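Local coordinates for protein S12 family peptidase (Streptomyces sp. 82F2, PDB 3WWX) that probably hydrolyses amide or peptide bonds with D-stereospecificity, as an amidohydrolase of the S12 peptidase family with a beta-lactamase-type fold, at residues Tyr49-Thr57 and His301-Ala312; Leu190-Gly199 and Glu239-Phe250. One frame throughout, in Å; residues are numbered along the deposited sequence.

Contact 1. Residues Tyr49-Thr57 and His301-Ala312; sequences YRVGSITKT and HGGGIHGSSSLA. With DIA (octane 1,8-diamine), chain B.
Ser308 swings OG away from its own N (chi1 -171°), Ser310 keeps its hydroxyl beside the N (chi1 -59°), and both hydroxyls face the carbonyl of Arg50. Ser308 OG donates to Arg50 O at 2.7 Å, tilted from the carbonyl plane. Water 2 ties the same region together, donating to Arg50 O and Ser308 O and accepting from Ser310 OG. Asn325 ND2 meets both serine hydroxyls, and Ser310 OG also lies obliquely to the Tyr49 ring, 3.4 Å from CD2. Ile305 CG2 packs on Arg50 CB. Gly52 and Gly303 lack side chains, which lets the backbones close up: Gly303 CA comes within 3.3 Å of Val51 O in a CA-H...O contact. Ser53 OG accepts from Gly304 N at 3.3 Å along a nearly straight bond (163°). Ile54 lays CG1 on His301 O at 3.4 Å and rests CD1 against Ser310 CB and Ala312 CB. Ser53 O sits over one face of the His301 ring, whose rotation is fixed by ND1 donating in the ring plane to Gly302 O at 2.8 Å and by NE2 bonding to Tyr283 OH. Ser53-Ile54-Thr55-Lys56 fits the Ser-x-x-Lys signature of the family, whose serine is the nucleophile in relatives; Lys56 NZ bonds to Tyr158 OH and Asn160 OD1, as in such active sites. Octane 1,8-diamine runs past Gly304, Ile305 and His306, where the hairpin turns, with its C2 over a face of the His306 ring, 3.5 Å from CD2. The hairpin of strands 297-305 and 308-315, joined by a type II turn, packs against the turn that leads into helix 55-68, with Tyr251 of helix 244-255 packing on Ile54, His301 and Ala312, and strand 320-326 flanking 308-315.

Contact 2. Residues Leu190-Gly199 and Glu239-Phe250; sequences LKLRATTVPG and EMISDSRDLQTF
Thr196 and Ile241 form a single antiparallel bridge, a hydrogen-bonded pair whose bonds run from Thr196 N to Ile241 O at 2.9 Å and from Ile241 N to Thr196 O at 3.0 Å. Just before it a type I turn from Leu192 to Thr195 follows the Schellman motif that ends helix 178-187, while past Ser242 the second segment enters helix 244-255, N-capped by Asp243, whose OD1 accepts from Asp246 N and weakly from Arg245 N. Asp246 reaches from the first turn of that helix into the type I turn. Asp246 OD2 takes two bonds on different sides: Ala194 N on the syn side, 22° out of the carboxylate plane, and Thr195 OG1 at 2.7 Å on the anti lone pair. With chi1 at -58°, Thr195 OG1 sits beside its own N and also accepts from Ser242 OG at 2.8 Å, a short chain of hydroxyls leading to the carboxylate. Thr195 CG2 turns instead to Met240 CE, 3.5 Å off. Apolar packing continues along the helix, where Leu192 CD2 lies against Thr249 CG2 and Leu190 CD1 meets the edge of the Phe250 ring, which stacks on Phe58. At the other end Val197 CG1 rests on the Glu239 carboxylate, whose OE2 bonds to Tyr178 OH; Glu239 OE1 is met nearly head-on by Gly199 N at 2.7 Å.

How the contacts relate
Contact 2 is nested in the chain loop closed by contact 1, and both are buried, though contact 1 lies nearer the middle of the molecule and contact 2 includes a more open edge at Arg193. They share the small sheet of strands 49-50 and 241-242: Tyr49 N probably bonds to Ser242 O at 2.9 Å and Tyr49 OH to Ser244 OG at 2.8 Å. Contact 1 is built round close glycine backbones, serine hydroxyls and an ordered water beside the ligand pocket. Residues 190-199 and 239-250 combine a main-chain bridge with carboxylates that take up backbone N-H and hydroxyl groups, together with leucine and phenylalanine packing.

Contact 1. Residues Tyr49-Thr57 and His301-Ala312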
# COMPACT_ATOMS: atom_id res chain seq x y z
N TYR A 49 1.08 -12.99 0.50
CA TYR A 49 1.61 -12.16 1.56
C TYR A 49 0.75 -10.94 1.78
O TYR A 49 -0.04 -10.53 0.91
CB TYR A 49 3.07 -11.76 1.25
CG TYR A 49 3.34 -11.30 -0.18
CD1 TYR A 49 3.71 -12.20 -1.15
CD2 TYR A 49 3.22 -9.97 -0.54
CE1 TYR A 49 3.99 -11.79 -2.44
CE2 TYR A 49 3.47 -9.55 -1.84
CZ TYR A 49 3.87 -10.46 -2.79
OH TYR A 49 4.16 -10.05 -4.08
N ARG A 50 0.88 -10.37 2.97
CA ARG A 50 0.22 -9.13 3.33
C ARG A 50 0.88 -8.00 2.57
O ARG A 50 2.06 -7.69 2.80
CB ARG A 50 0.35 -8.92 4.84
CG ARG A 50 -0.28 -10.05 5.66
CD ARG A 50 -0.38 -9.64 7.14
NE ARG A 50 -0.80 -10.77 7.97
CZ ARG A 50 -2.05 -11.22 8.04
NH1 ARG A 50 -3.03 -10.60 7.42
NH2 ARG A 50 -2.33 -12.29 8.77
N VAL A 51 0.15 -7.37 1.65
CA VAL A 51 0.75 -6.35 0.79
C VAL A 51 0.85 -4.98 1.45
O VAL A 51 1.39 -4.03 0.87
CB VAL A 51 0.01 -6.23 -0.55
CG1 VAL A 51 -0.14 -7.59 -1.19
CG2 VAL A 51 -1.36 -5.57 -0.38
N GLY A 52 0.37 -4.88 2.68
CA GLY A 52 0.42 -3.61 3.39
C GLY A 52 -0.11 -2.44 2.57
O GLY A 52 -1.15 -2.55 1.93
N SER A 53 0.66 -1.36 2.58
CA SER A 53 0.33 -0.07 1.99
C SER A 53 -0.06 -0.09 0.51
O SER A 53 -0.67 0.85 -0.01
CB SER A 53 1.57 0.82 2.18
OG SER A 53 2.26 0.48 3.39
N ILE A 54 0.32 -1.15 -0.21
CA ILE A 54 -0.14 -1.33 -1.58
C ILE A 54 -1.67 -1.30 -1.67
O ILE A 54 -2.25 -0.90 -2.70
CB ILE A 54 0.48 -2.61 -2.15
CG1 ILE A 54 1.93 -2.35 -2.56
CG2 ILE A 54 -0.32 -3.18 -3.33
CD1 ILE A 54 2.74 -3.62 -2.75
N THR A 55 -2.34 -1.67 -0.58
CA THR A 55 -3.79 -1.58 -0.50
C THR A 55 -4.28 -0.20 -0.90
O THR A 55 -5.35 -0.05 -1.50
CB THR A 55 -4.26 -1.87 0.93
OG1 THR A 55 -3.83 -3.18 1.33
CG2 THR A 55 -5.77 -1.78 1.07
N LYS A 56 -3.51 0.83 -0.57
CA LYS A 56 -3.89 2.20 -0.87
C LYS A 56 -4.21 2.40 -2.35
O LYS A 56 -5.07 3.20 -2.69
CB LYS A 56 -2.81 3.17 -0.45
CG LYS A 56 -2.66 3.31 1.05
CD LYS A 56 -1.72 4.44 1.42
CE LYS A 56 -1.64 4.65 2.92
NZ LYS A 56 -0.99 3.53 3.63
N THR A 57 -3.48 1.73 -3.25
CA THR A 57 -3.76 1.93 -4.67
C THR A 57 -5.15 1.40 -5.02
O THR A 57 -5.86 2.00 -5.85
CB THR A 57 -2.71 1.24 -5.53
OG1 THR A 57 -1.40 1.59 -5.08
CG2 THR A 57 -2.87 1.66 -6.98
N HIS A 301 3.79 1.19 -5.75
CA HIS A 301 3.68 1.53 -4.33
C HIS A 301 4.45 0.47 -3.56
O HIS A 301 4.53 -0.68 -3.98
CB HIS A 301 2.20 1.52 -3.91
CG HIS A 301 1.86 2.49 -2.81
ND1 HIS A 301 2.13 2.26 -1.48
CD2 HIS A 301 1.22 3.69 -2.86
CE1 HIS A 301 1.69 3.28 -0.76
NE2 HIS A 301 1.14 4.16 -1.57
N GLY A 302 5.01 0.88 -2.42
CA GLY A 302 5.61 -0.09 -1.52
C GLY A 302 4.59 -0.49 -0.48
O GLY A 302 3.59 0.20 -0.27
N GLY A 303 4.85 -1.61 0.18
CA GLY A 303 4.01 -2.05 1.27
C GLY A 303 4.84 -2.44 2.47
O GLY A 303 5.87 -3.09 2.35
N GLY A 304 4.37 -2.02 3.64
CA GLY A 304 4.95 -2.45 4.90
C GLY A 304 3.84 -2.75 5.90
O GLY A 304 2.91 -1.97 6.12
N ILE A 305 3.93 -3.93 6.50
CA ILE A 305 3.11 -4.33 7.61
C ILE A 305 3.93 -5.44 8.30
O ILE A 305 4.98 -5.84 7.80
CB ILE A 305 1.70 -4.76 7.13
CG1 ILE A 305 0.73 -4.98 8.29
CG2 ILE A 305 1.80 -6.01 6.27
CD1 ILE A 305 -0.73 -4.93 7.85
N HIS A 306 3.50 -5.91 9.46
CA HIS A 306 4.32 -6.83 10.26
C HIS A 306 4.85 -8.01 9.46
O HIS A 306 4.10 -8.77 8.88
CB HIS A 306 3.51 -7.39 11.42
CG HIS A 306 2.97 -6.33 12.32
ND1 HIS A 306 2.08 -5.36 11.89
CD2 HIS A 306 3.15 -6.12 13.64
CE1 HIS A 306 1.78 -4.58 12.90
NE2 HIS A 306 2.40 -5.02 13.98
N GLY A 307 6.17 -8.15 9.42
CA GLY A 307 6.82 -9.26 8.76
C GLY A 307 6.69 -9.29 7.25
O GLY A 307 6.88 -10.36 6.66
N SER A 308 6.39 -8.15 6.65
CA SER A 308 6.08 -8.15 5.23
C SER A 308 6.43 -6.83 4.56
O SER A 308 5.77 -5.82 4.78
CB SER A 308 4.61 -8.46 5.01
OG SER A 308 4.39 -8.67 3.62
N SER A 309 7.49 -6.87 3.76
CA SER A 309 7.93 -5.71 2.97
C SER A 309 7.67 -6.05 1.52
O SER A 309 8.30 -6.96 0.99
CB SER A 309 9.41 -5.42 3.20
OG SER A 309 9.80 -4.26 2.50
N SER A 310 6.73 -5.33 0.90
CA SER A 310 6.26 -5.65 -0.44
C SER A 310 6.62 -4.55 -1.41
O SER A 310 6.79 -3.39 -1.03
CB SER A 310 4.74 -5.83 -0.44
OG SER A 310 4.36 -6.87 0.44
N LEU A 311 6.77 -4.95 -2.67
CA LEU A 311 7.04 -4.00 -3.73
C LEU A 311 6.18 -4.37 -4.94
O LEU A 311 5.83 -5.53 -5.16
CB LEU A 311 8.54 -3.96 -4.08
CG LEU A 311 9.13 -5.26 -4.58
CD1 LEU A 311 9.12 -5.30 -6.11
CD2 LEU A 311 10.56 -5.46 -4.04
N ALA A 312 5.82 -3.34 -5.71
CA ALA A 312 5.02 -3.51 -6.93
C ALA A 312 5.26 -2.29 -7.79
O ALA A 312 5.05 -1.17 -7.35
CB ALA A 312 3.54 -3.63 -6.60
N1 DIA B . 7.48 -3.26 14.47
C1 DIA B . 6.28 -3.98 14.18
C2 DIA B . 6.00 -4.30 12.73
C3 DIA B . 6.47 -3.27 11.75
C4 DIA B . 5.42 -2.56 10.92
C5 DIA B . 5.64 -2.74 9.44
C6 DIA B . 7.04 -2.42 8.98
C7 DIA B . 7.24 -2.78 7.54
C8 DIA B . 8.57 -2.23 7.10
N8 DIA B . 8.98 -2.95 5.94
O HOH W 1 2.12 -10.90 8.91
O HOH W 2 3.79 -5.45 2.76

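Contact 2. Residues Leu190-Gly199 and Glu239-Phe250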
# COMPACT_ATOMS: atom_id res chain seq x y z
N LEU A 190 -10.78 -8.45 -12.76
CA LEU A 190 -9.42 -8.81 -13.17
C LEU A 190 -9.07 -10.25 -12.85
O LEU A 190 -7.95 -10.68 -13.14
CB LEU A 190 -8.39 -7.89 -12.52
CG LEU A 190 -8.35 -6.41 -12.92
CD1 LEU A 190 -7.22 -5.70 -12.24
CD2 LEU A 190 -8.25 -6.25 -14.41
N LYS A 191 -10.01 -10.99 -12.26
CA LYS A 191 -9.81 -12.40 -11.93
C LYS A 191 -8.59 -12.58 -11.04
O LYS A 191 -7.74 -13.44 -11.27
CB LYS A 191 -9.68 -13.23 -13.22
CG LYS A 191 -10.89 -13.08 -14.16
CD LYS A 191 -10.68 -13.88 -15.45
CE LYS A 191 -11.80 -13.67 -16.46
NZ LYS A 191 -13.11 -14.11 -15.91
N LEU A 192 -8.49 -11.76 -9.99
CA LEU A 192 -7.37 -11.81 -9.04
C LEU A 192 -7.63 -12.87 -7.97
O LEU A 192 -8.02 -12.56 -6.83
CB LEU A 192 -7.14 -10.46 -8.39
CG LEU A 192 -6.94 -9.29 -9.35
CD1 LEU A 192 -6.59 -8.05 -8.57
CD2 LEU A 192 -5.84 -9.58 -10.38
N ARG A 193 -7.38 -14.12 -8.35
CA ARG A 193 -7.78 -15.27 -7.56
C ARG A 193 -6.95 -15.49 -6.30
O ARG A 193 -7.32 -16.31 -5.47
CB ARG A 193 -7.74 -16.52 -8.45
CG ARG A 193 -8.85 -16.52 -9.49
CD ARG A 193 -8.70 -17.61 -10.54
NE ARG A 193 -9.29 -17.17 -11.81
CZ ARG A 193 -9.50 -17.95 -12.86
NH1 ARG A 193 -9.17 -19.24 -12.82
NH2 ARG A 193 -10.04 -17.45 -13.96
N ALA A 194 -5.84 -14.77 -6.16
CA ALA A 194 -4.99 -14.89 -4.97
C ALA A 194 -5.08 -13.64 -4.09
O ALA A 194 -4.29 -13.48 -3.16
CB ALA A 194 -3.54 -15.10 -5.39
N THR A 195 -6.05 -12.78 -4.37
CA THR A 195 -6.15 -11.47 -3.73
C THR A 195 -7.41 -11.36 -2.88
O THR A 195 -8.51 -11.63 -3.37
CB THR A 195 -6.14 -10.36 -4.80
OG1 THR A 195 -4.94 -10.48 -5.57
CG2 THR A 195 -6.13 -8.99 -4.17
N THR A 196 -7.23 -10.96 -1.62
CA THR A 196 -8.33 -10.89 -0.68
C THR A 196 -8.26 -9.65 0.20
O THR A 196 -7.20 -9.02 0.36
CB THR A 196 -8.40 -12.14 0.21
OG1 THR A 196 -7.18 -12.27 0.94
CG2 THR A 196 -8.61 -13.41 -0.60
N VAL A 197 -9.43 -9.28 0.72
CA VAL A 197 -9.61 -8.20 1.67
C VAL A 197 -10.10 -8.90 2.93
O VAL A 197 -11.29 -9.18 3.07
CB VAL A 197 -10.66 -7.18 1.18
CG1 VAL A 197 -10.70 -5.97 2.07
CG2 VAL A 197 -10.37 -6.76 -0.27
N PRO A 198 -9.17 -9.26 3.82
CA PRO A 198 -9.52 -10.17 4.92
C PRO A 198 -10.40 -9.60 6.04
O PRO A 198 -11.01 -10.36 6.78
CB PRO A 198 -8.15 -10.57 5.49
CG PRO A 198 -7.24 -9.44 5.10
CD PRO A 198 -7.73 -8.98 3.76
N GLY A 199 -10.47 -8.28 6.18
CA GLY A 199 -11.32 -7.69 7.21
C GLY A 199 -10.68 -7.87 8.57
O GLY A 199 -9.64 -7.26 8.85
N GLU A 239 -4.73 -3.52 4.50
CA GLU A 239 -5.10 -4.87 4.94
C GLU A 239 -4.96 -6.00 3.91
O GLU A 239 -5.08 -7.16 4.29
CB GLU A 239 -6.56 -4.90 5.39
CG GLU A 239 -7.60 -4.70 4.30
CD GLU A 239 -8.98 -5.05 4.80
OE1 GLU A 239 -9.20 -6.25 5.01
OE2 GLU A 239 -9.80 -4.13 4.96
N MET A 240 -4.79 -5.68 2.62
CA MET A 240 -4.98 -6.73 1.60
C MET A 240 -3.89 -7.80 1.59
O MET A 240 -2.76 -7.58 2.01
CB MET A 240 -5.16 -6.10 0.22
CG MET A 240 -6.48 -5.36 0.13
SD MET A 240 -6.75 -4.50 -1.42
CE MET A 240 -6.73 -5.89 -2.56
N ILE A 241 -4.26 -8.98 1.07
CA ILE A 241 -3.35 -10.09 0.85
C ILE A 241 -3.35 -10.39 -0.63
O ILE A 241 -4.41 -10.35 -1.25
CB ILE A 241 -3.78 -11.34 1.66
CG1 ILE A 241 -3.81 -11.00 3.16
CG2 ILE A 241 -2.84 -12.52 1.38
CD1 ILE A 241 -4.47 -12.09 4.05
N SER A 242 -2.18 -10.66 -1.21
CA SER A 242 -2.10 -10.98 -2.63
C SER A 242 -0.86 -11.83 -2.88
O SER A 242 -0.22 -12.31 -1.97
CB SER A 242 -2.10 -9.69 -3.46
OG SER A 242 -2.30 -9.96 -4.84
N ASP A 243 -0.55 -12.05 -4.15
CA ASP A 243 0.69 -12.70 -4.53
C ASP A 243 1.38 -11.86 -5.61
O ASP A 243 0.90 -10.78 -6.00
CB ASP A 243 0.50 -14.17 -4.94
CG ASP A 243 -0.14 -14.35 -6.30
OD1 ASP A 243 -0.43 -13.36 -6.99
OD2 ASP A 243 -0.38 -15.53 -6.66
N SER A 244 2.53 -12.32 -6.07
CA SER A 244 3.35 -11.51 -6.97
C SER A 244 2.82 -11.51 -8.40
O SER A 244 3.25 -10.68 -9.17
CB SER A 244 4.78 -12.02 -6.96
OG SER A 244 5.31 -12.07 -5.64
N ARG A 245 1.93 -12.43 -8.72
CA ARG A 245 1.26 -12.45 -10.02
C ARG A 245 0.11 -11.45 -10.07
O ARG A 245 0.06 -10.57 -10.93
CB ARG A 245 0.73 -13.85 -10.32
CG ARG A 245 0.12 -14.00 -11.70
CD ARG A 245 -0.39 -15.40 -11.94
NE ARG A 245 -0.86 -15.53 -13.33
CZ ARG A 245 -1.30 -16.67 -13.86
NH1 ARG A 245 -1.32 -17.78 -13.14
NH2 ARG A 245 -1.71 -16.69 -15.13
N ASP A 246 -0.82 -11.56 -9.12
CA ASP A 246 -1.98 -10.70 -9.10
C ASP A 246 -1.58 -9.23 -8.97
O ASP A 246 -2.22 -8.37 -9.53
CB ASP A 246 -2.89 -11.05 -7.92
CG ASP A 246 -3.77 -12.27 -8.17
OD1 ASP A 246 -3.58 -12.99 -9.18
OD2 ASP A 246 -4.65 -12.51 -7.31
N LEU A 247 -0.54 -8.95 -8.19
CA LEU A 247 -0.15 -7.54 -8.05
C LEU A 247 0.28 -6.95 -9.39
O LEU A 247 -0.04 -5.80 -9.69
CB LEU A 247 0.93 -7.35 -6.99
CG LEU A 247 0.46 -7.50 -5.55
CD1 LEU A 247 1.67 -7.33 -4.64
CD2 LEU A 247 -0.63 -6.51 -5.18
N GLN A 248 0.98 -7.75 -10.18
CA GLN A 248 1.35 -7.30 -11.52
C GLN A 248 0.11 -7.13 -12.40
O GLN A 248 -0.04 -6.12 -13.10
CB GLN A 248 2.29 -8.28 -12.20
CG GLN A 248 3.66 -8.36 -11.59
CD GLN A 248 4.48 -9.36 -12.33
OE1 GLN A 248 5.04 -9.05 -13.39
NE2 GLN A 248 4.49 -10.58 -11.84
N THR A 249 -0.80 -8.10 -12.36
CA THR A 249 -2.03 -7.98 -13.16
C THR A 249 -2.75 -6.67 -12.86
O THR A 249 -3.20 -5.94 -13.76
CB THR A 249 -2.95 -9.16 -12.87
OG1 THR A 249 -2.24 -10.37 -13.18
CG2 THR A 249 -4.25 -9.07 -13.68
N PHE A 250 -2.84 -6.34 -11.58
CA PHE A 250 -3.50 -5.13 -11.15
C PHE A 250 -2.77 -3.87 -11.63
O PHE A 250 -3.38 -3.01 -12.29
CB PHE A 250 -3.65 -5.10 -9.63
CG PHE A 250 -4.10 -3.75 -9.10
CD1 PHE A 250 -5.37 -3.25 -9.40
CD2 PHE A 250 -3.25 -2.97 -8.31
CE1 PHE A 250 -5.77 -2.02 -8.93
CE2 PHE A 250 -3.66 -1.74 -7.84
CZ PHE A 250 -4.93 -1.26 -8.15
O HOH W 3 -5.11 -15.12 -10.14